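Local coordinates for uncharacterized protein (Thermoplasma acidophilum, PDB 3M4R) that is of unknown function but binds zinc through its class II aldolase/adducin-type domain, the N-terminal piece of a longer protein that is probably an oxidoreductase, at residues S42-E47 with S56-K61; T76-D81 with K103-P108. One frame throughout, in Å; residues are numbered along the deposited sequence. Where two conformers were deposited one is given.

Strand 54-61 lies between the two contacts in one mixed sheet: strand 40-48 flanks it in interaction 1, and strand 75-79, the outermost strand on that side, flanks it as one partner in interaction 2. The sheet joins the contacts directly, with a probable hydrogen bond from Leu58 N to Ile78 O of 2.8 Å. Interaction 1, centred about 12 Å from the chain's centre, is a regular antiparallel pairing, partly buried, with a salt bridge on one face. Interaction 2, about 17 Å out, has more fully buried contacts, but a loop replaces the strand and two backbone bonds combine with apolar packing. Glu110 connects them, bonding to Arg59 NH1 and Gly77 N.

Interaction 1. Residues S42-E47 with S56-K61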
loop_
_atom_site.group_PDB
_atom_site.type_symbol
_atom_site.label_atom_id
_atom_site.label_comp_id
_atom_site.label_asym_id
_atom_site.label_seq_id
_atom_site.Cartn_x
_atom_site.Cartn_y
_atom_site.Cartn_z
ATOM N N SER A 42 -0.070 -0.413 -5.218
ATOM C CA SER A 42 -1.249 -0.680 -6.008
ATOM C C SER A 42 -1.738 0.559 -6.730
ATOM O O SER A 42 -1.411 1.666 -6.359
ATOM C CB SER A 42 -2.355 -1.241 -5.154
ATOM O OG SER A 42 -2.897 -0.269 -4.289
ATOM N N VAL A 43 -2.450 0.338 -7.820
ATOM C CA VAL A 43 -3.129 1.389 -8.525
ATOM C C VAL A 43 -4.537 0.889 -8.898
ATOM O O VAL A 43 -4.679 -0.241 -9.346
ATOM C CB VAL A 43 -2.354 1.834 -9.766
ATOM C CG1 VAL A 43 -2.104 0.677 -10.694
ATOM C CG2 VAL A 43 -3.067 3.035 -10.440
ATOM N N LYS A 44 -5.545 1.728 -8.672
ATOM C CA LYS A 44 -6.911 1.451 -9.104
ATOM C C LYS A 44 -7.135 1.977 -10.532
ATOM O O LYS A 44 -6.831 3.135 -10.856
ATOM C CB LYS A 44 -7.916 2.062 -8.138
ATOM C CG LYS A 44 -7.845 1.421 -6.751
ATOM C CD LYS A 44 -8.728 2.163 -5.763
ATOM C CE LYS A 44 -8.532 1.620 -4.317
ATOM N NZ LYS A 44 -7.189 1.948 -3.721
ATOM N N THR A 45 -7.616 1.095 -11.412
ATOM C CA THR A 45 -7.563 1.371 -12.827
ATOM C C THR A 45 -8.795 0.853 -13.524
ATOM O O THR A 45 -9.546 0.079 -12.954
ATOM C CB THR A 45 -6.262 0.768 -13.392
ATOM O OG1 THR A 45 -5.988 1.352 -14.674
ATOM C CG2 THR A 45 -6.322 -0.746 -13.470
ATOM N N THR A 46 -9.016 1.294 -14.762
ATOM C CA THR A 46 -10.150 0.808 -15.583
ATOM C C THR A 46 -9.663 -0.118 -16.646
ATOM O O THR A 46 -8.740 0.224 -17.388
ATOM C CB THR A 46 -10.830 2.009 -16.228
ATOM O OG1 THR A 46 -11.150 2.914 -15.189
ATOM C CG2 THR A 46 -12.115 1.661 -16.982
ATOM N N GLU A 47 -10.291 -1.303 -16.727
ATOM C CA GLU A 47 -9.929 -2.310 -17.676
ATOM C C GLU A 47 -11.199 -2.981 -18.225
ATOM O O GLU A 47 -12.282 -2.844 -17.651
ATOM C CB GLU A 47 -9.087 -3.390 -16.997
ATOM C CG GLU A 47 -7.940 -2.854 -16.241
ATOM C CD GLU A 47 -6.989 -3.930 -15.738
ATOM O OE1 GLU A 47 -7.295 -5.150 -15.856
ATOM O OE2 GLU A 47 -5.931 -3.538 -15.197
ATOM N N SER A 56 -13.665 -1.753 -12.640
ATOM C CA SER A 56 -12.677 -1.159 -11.783
ATOM C C SER A 56 -11.760 -2.267 -11.217
ATOM O O SER A 56 -12.252 -3.243 -10.682
ATOM C CB SER A 56 -13.390 -0.402 -10.653
ATOM O OG SER A 56 -12.417 0.107 -9.794
ATOM N N VAL A 57 -10.460 -2.150 -11.459
ATOM C CA VAL A 57 -9.514 -3.212 -11.152
ATOM C C VAL A 57 -8.453 -2.617 -10.223
ATOM O O VAL A 57 -7.946 -1.517 -10.488
ATOM C CB VAL A 57 -8.843 -3.785 -12.405
ATOM C CG1 VAL A 57 -7.796 -4.822 -12.056
ATOM C CG2 VAL A 57 -9.926 -4.439 -13.404
ATOM N N LEU A 58 -8.144 -3.342 -9.149
ATOM C CA LEU A 58 -7.014 -3.076 -8.322
ATOM C C LEU A 58 -5.861 -3.878 -8.842
ATOM O O LEU A 58 -5.853 -5.086 -8.800
ATOM C CB LEU A 58 -7.278 -3.415 -6.828
ATOM C CG LEU A 58 -6.115 -3.139 -5.855
ATOM C CD1 LEU A 58 -5.963 -1.606 -5.581
ATOM C CD2 LEU A 58 -6.384 -3.942 -4.563
ATOM N N ARG A 59 -4.858 -3.179 -9.348
ATOM C CA ARG A 59 -3.632 -3.813 -9.807
ATOM C C ARG A 59 -2.663 -3.710 -8.638
ATOM O O ARG A 59 -2.196 -2.623 -8.283
ATOM C CB ARG A 59 -3.085 -3.088 -11.052
ATOM C CG ARG A 59 -3.782 -3.428 -12.392
ATOM C CD ARG A 59 -3.340 -4.793 -12.926
ATOM N NE ARG A 59 -4.245 -5.313 -13.941
ATOM C CZ ARG A 59 -4.204 -6.534 -14.489
ATOM N NH1 ARG A 59 -3.256 -7.395 -14.196
ATOM N NH2 ARG A 59 -5.158 -6.900 -15.356
ATOM N N VAL A 60 -2.403 -4.843 -8.013
ATOM C CA VAL A 60 -1.684 -4.896 -6.762
ATOM C C VAL A 60 -0.463 -5.773 -6.940
ATOM O O VAL A 60 -0.490 -6.761 -7.665
ATOM C CB VAL A 60 -2.544 -5.428 -5.604
ATOM C CG1 VAL A 60 -2.995 -6.907 -5.851
ATOM C CG2 VAL A 60 -1.811 -5.339 -4.263
ATOM N N LYS A 61 0.619 -5.389 -6.263
ATOM C CA LYS A 61 1.863 -6.122 -6.294
ATOM C C LYS A 61 1.663 -7.595 -6.017
ATOM O O LYS A 61 0.915 -7.934 -5.131
ATOM C CB LYS A 61 2.824 -5.526 -5.256
ATOM C CG LYS A 61 4.203 -6.066 -5.357
ATOM C CD LYS A 61 4.541 -6.854 -4.200
ATOM C CE LYS A 61 6.028 -7.142 -4.138
ATOM N NZ LYS A 61 6.194 -8.642 -3.966
HETATM O O HOH W 1 -10.911 2.083 -10.912
#
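The guanidinium of Arg59 meets the carboxylate of Glu47 at its edge, with Glu47 CD in the guanidinium plane and the two planes 24° apart. The grip is side-on and bidentate. Arg59 NE donates to Glu47 OE2 at 2.8 Å, while Arg59 NH2 donates to Glu47 OE1 at 2.8 Å; each oxygen uses its syn lone pair, and the NH2 bond is nearly straight at 174°. A bend at chi2 turns CD of Arg59 off the line of its first carbons. Because both ends of the carboxylate are held, its rotation is fixed as well as its position. Glu110 is a second carboxylate partner, forming a salt bridge with Arg59 NH1. Val57 crosses Glu47 at about a right angle, its CG2 lying 3.7 Å from Glu47 OE1. Thr45 CG2 comes 3.8 Å from Arg59 CG, while OG1 of Thr45 bonds to Asp16.

The strand pairing puts Thr45, Val57 and Arg59 on one face, toward which Glu47 reaches: 42-47 and 56-61 are the arms of a beta hairpin in the sheet of the class II aldolase/adducin domain, running antiparallel with a twist (142° between directions). Val43 with Arg59 and Thr45 with Val57 are hydrogen-bonded pairs, each closed by two N-H...O bonds, among them Arg59 N to Val43 O at 2.9 Å and Val57 N to Thr45 O at 2.8 Å.

The other face belongs to Ser42, Lys44, Leu58 and Val60. There Leu58 CD1 inserts between neighbours of the facing strand, 3.6 Å from Ser42 OG and 3.8 Å from Lys44 CG. The polar ends of those neighbours look elsewhere: Ser42 OG bonds to His120, and Lys44 NZ to backbone oxygens including that of Tyr125. Helix 117-121 covers Leu58 on this side.

Interaction 2. Residues T76-D81 with K103-P108; sequences TGIRMD and KSMVNP
Ile78 and Met105 form a single backbone bridge, CA to CA 4.7 Å, between the edge strand 75-79 and the loop that follows helix 94-103, with the touching parts running 130° apart. Two hydrogen bonds flank it: Val106 N to Gly77 O at 2.9 Å, and Arg79 N to Ser104 O, also 2.9 Å. A water 2.7 Å from Gly77 O, which probably donates to it, accepts Asn107 N.

The side chains fill in around this bridge. Ile78 reaches the loop with two branches: CD1 packs 3.7 Å from CG of Met105 (a selenomethionine in this crystal), and CG2, placed anti to the backbone N, lies 3.9 Å from Ser104 CB. Met105 then bends at chi3 (83°), and its terminal CE meets Thr76 CG2 at 3.7 Å, the two side chains crossing obliquely. An alanine in place of Ile78 would probably leave Met105 CG and Ser104 CB without these apolar neighbours, opening a gap beside the bridge. Arg79, at the N-cap position of helix 80-85, lays its CG 3.5 Å from Ser104 O, while its guanidinium turns to a salt bridge with Asp49.

Two direct backbone hydrogen bonds, a probable water bridge and largely aliphatic packing join the loop to the sheet edge, so the attachment appears to depend on fit of shape as well as on polar pairing.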
loop_
_atom_site.group_PDB
_atom_site.type_symbol
_atom_site.label_atom_id
_atom_site.label_comp_id
_atom_site.label_asym_id
_atom_site.label_seq_id
_atom_site.Cartn_x
_atom_site.Cartn_y
_atom_site.Cartn_z
ATOM N N THR A 76 -1.048 -7.869 -10.228
ATOM C CA THR A 76 -2.131 -8.852 -10.455
ATOM C C THR A 76 -3.416 -8.060 -10.317
ATOM O O THR A 76 -3.560 -7.218 -9.403
ATOM C CB THR A 76 -2.011 -10.001 -9.481
ATOM O OG1 THR A 76 -0.908 -10.862 -9.888
ATOM C CG2 THR A 76 -3.348 -10.877 -9.336
ATOM N N GLY A 77 -4.351 -8.309 -11.242
ATOM C CA GLY A 77 -5.634 -7.608 -11.281
ATOM C C GLY A 77 -6.676 -8.235 -10.387
ATOM O O GLY A 77 -7.016 -9.418 -10.588
ATOM N N ILE A 78 -7.222 -7.437 -9.463
ATOM C CA ILE A 78 -8.287 -7.861 -8.547
ATOM C C ILE A 78 -9.513 -7.025 -8.817
ATOM O O ILE A 78 -9.446 -5.787 -8.917
ATOM C CB ILE A 78 -7.832 -7.719 -7.048
ATOM C CG1 ILE A 78 -6.566 -8.548 -6.783
ATOM C CG2 ILE A 78 -8.952 -8.096 -6.027
ATOM C CD1 ILE A 78 -6.698 -10.099 -6.918
ATOM N N ARG A 79 -10.646 -7.666 -8.958
ATOM C CA ARG A 79 -11.888 -6.919 -9.194
ATOM C C ARG A 79 -12.213 -6.099 -7.962
ATOM O O ARG A 79 -12.305 -6.637 -6.885
ATOM C CB ARG A 79 -13.061 -7.855 -9.488
ATOM C CG ARG A 79 -12.857 -8.752 -10.694
ATOM C CD ARG A 79 -14.006 -9.739 -10.949
ATOM N NE ARG A 79 -13.696 -10.341 -12.230
ATOM C CZ ARG A 79 -14.141 -9.926 -13.406
ATOM N NH1 ARG A 79 -15.040 -8.951 -13.505
ATOM N NH2 ARG A 79 -13.709 -10.543 -14.487
HETATM N N MSE A 80 -12.398 -4.784 -8.124
HETATM C CA MSE A 80 -12.708 -3.924 -6.990
HETATM C C MSE A 80 -14.098 -4.207 -6.463
HETATM O O MSE A 80 -14.291 -4.159 -5.254
HETATM C CB MSE A 80 -12.587 -2.426 -7.329
HETATM C CG MSE A 80 -11.109 -1.937 -7.191
HETATM SE SE MSE A 80 -10.434 -1.906 -5.352
HETATM C CE MSE A 80 -11.667 -0.517 -4.762
ATOM N N ASP A 81 -15.051 -4.512 -7.333
ATOM C CA ASP A 81 -16.385 -4.899 -6.875
ATOM C C ASP A 81 -16.287 -6.031 -5.857
ATOM O O ASP A 81 -16.878 -5.965 -4.801
ATOM C CB ASP A 81 -17.241 -5.409 -8.032
ATOM C CG ASP A 81 -17.938 -4.299 -8.789
ATOM O OD1 ASP A 81 -17.896 -3.131 -8.342
ATOM O OD2 ASP A 81 -18.573 -4.620 -9.845
ATOM N N LYS A 103 -10.402 -15.887 -5.904
ATOM C CA LYS A 103 -11.711 -15.931 -6.600
ATOM C C LYS A 103 -12.052 -14.541 -7.193
ATOM O O LYS A 103 -13.035 -14.392 -7.951
ATOM C CB LYS A 103 -12.793 -16.360 -5.637
ATOM C CG LYS A 103 -12.725 -17.870 -5.277
ATOM C CD LYS A 103 -13.716 -18.285 -4.132
ATOM C CE LYS A 103 -13.556 -19.767 -3.798
ATOM N NZ LYS A 103 -14.529 -20.125 -2.752
ATOM N N SER A 104 -11.260 -13.552 -6.818
ATOM C CA SER A 104 -11.469 -12.138 -7.225
ATOM C C SER A 104 -10.485 -11.690 -8.316
ATOM O O SER A 104 -10.509 -10.541 -8.765
ATOM C CB SER A 104 -11.357 -11.211 -6.019
ATOM O OG SER A 104 -12.244 -11.619 -4.982
HETATM N N MSE A 105 -9.672 -12.625 -8.792
HETATM C CA MSE A 105 -8.628 -12.329 -9.796
HETATM C C MSE A 105 -9.255 -12.204 -11.171
HETATM O O MSE A 105 -10.026 -13.062 -11.604
HETATM C CB MSE A 105 -7.567 -13.420 -9.836
HETATM C CG MSE A 105 -6.559 -13.309 -8.726
HETATM SE SE MSE A 105 -5.491 -14.874 -8.572
HETATM C CE MSE A 105 -4.129 -14.445 -9.987
ATOM N N VAL A 106 -8.953 -11.116 -11.859
ATOM C CA VAL A 106 -9.387 -10.937 -13.245
ATOM C C VAL A 106 -8.779 -12.000 -14.168
ATOM O O VAL A 106 -9.406 -12.443 -15.109
ATOM C CB VAL A 106 -9.075 -9.511 -13.764
ATOM C CG1 VAL A 106 -9.425 -8.490 -12.715
ATOM C CG2 VAL A 106 -7.594 -9.374 -14.147
ATOM N N ASN A 107 -7.571 -12.441 -13.875
ATOM C CA ASN A 107 -6.944 -13.459 -14.640
ATOM C C ASN A 107 -6.268 -14.435 -13.707
ATOM O O ASN A 107 -5.123 -14.235 -13.295
ATOM C CB ASN A 107 -5.929 -12.942 -15.660
ATOM C CG ASN A 107 -5.275 -14.100 -16.453
ATOM O OD1 ASN A 107 -5.559 -15.300 -16.251
ATOM N ND2 ASN A 107 -4.422 -13.734 -17.375
ATOM N N PRO A 108 -6.940 -15.569 -13.457
ATOM C CA PRO A 108 -6.446 -16.480 -12.437
ATOM C C PRO A 108 -5.062 -17.079 -12.746
ATOM O O PRO A 108 -4.487 -17.698 -11.867
ATOM C CB PRO A 108 -7.543 -17.569 -12.369
ATOM C CG PRO A 108 -8.827 -16.891 -12.813
ATOM C CD PRO A 108 -8.333 -15.872 -13.887
HETATM O O HOH W 2 -5.841 -11.454 -11.963
#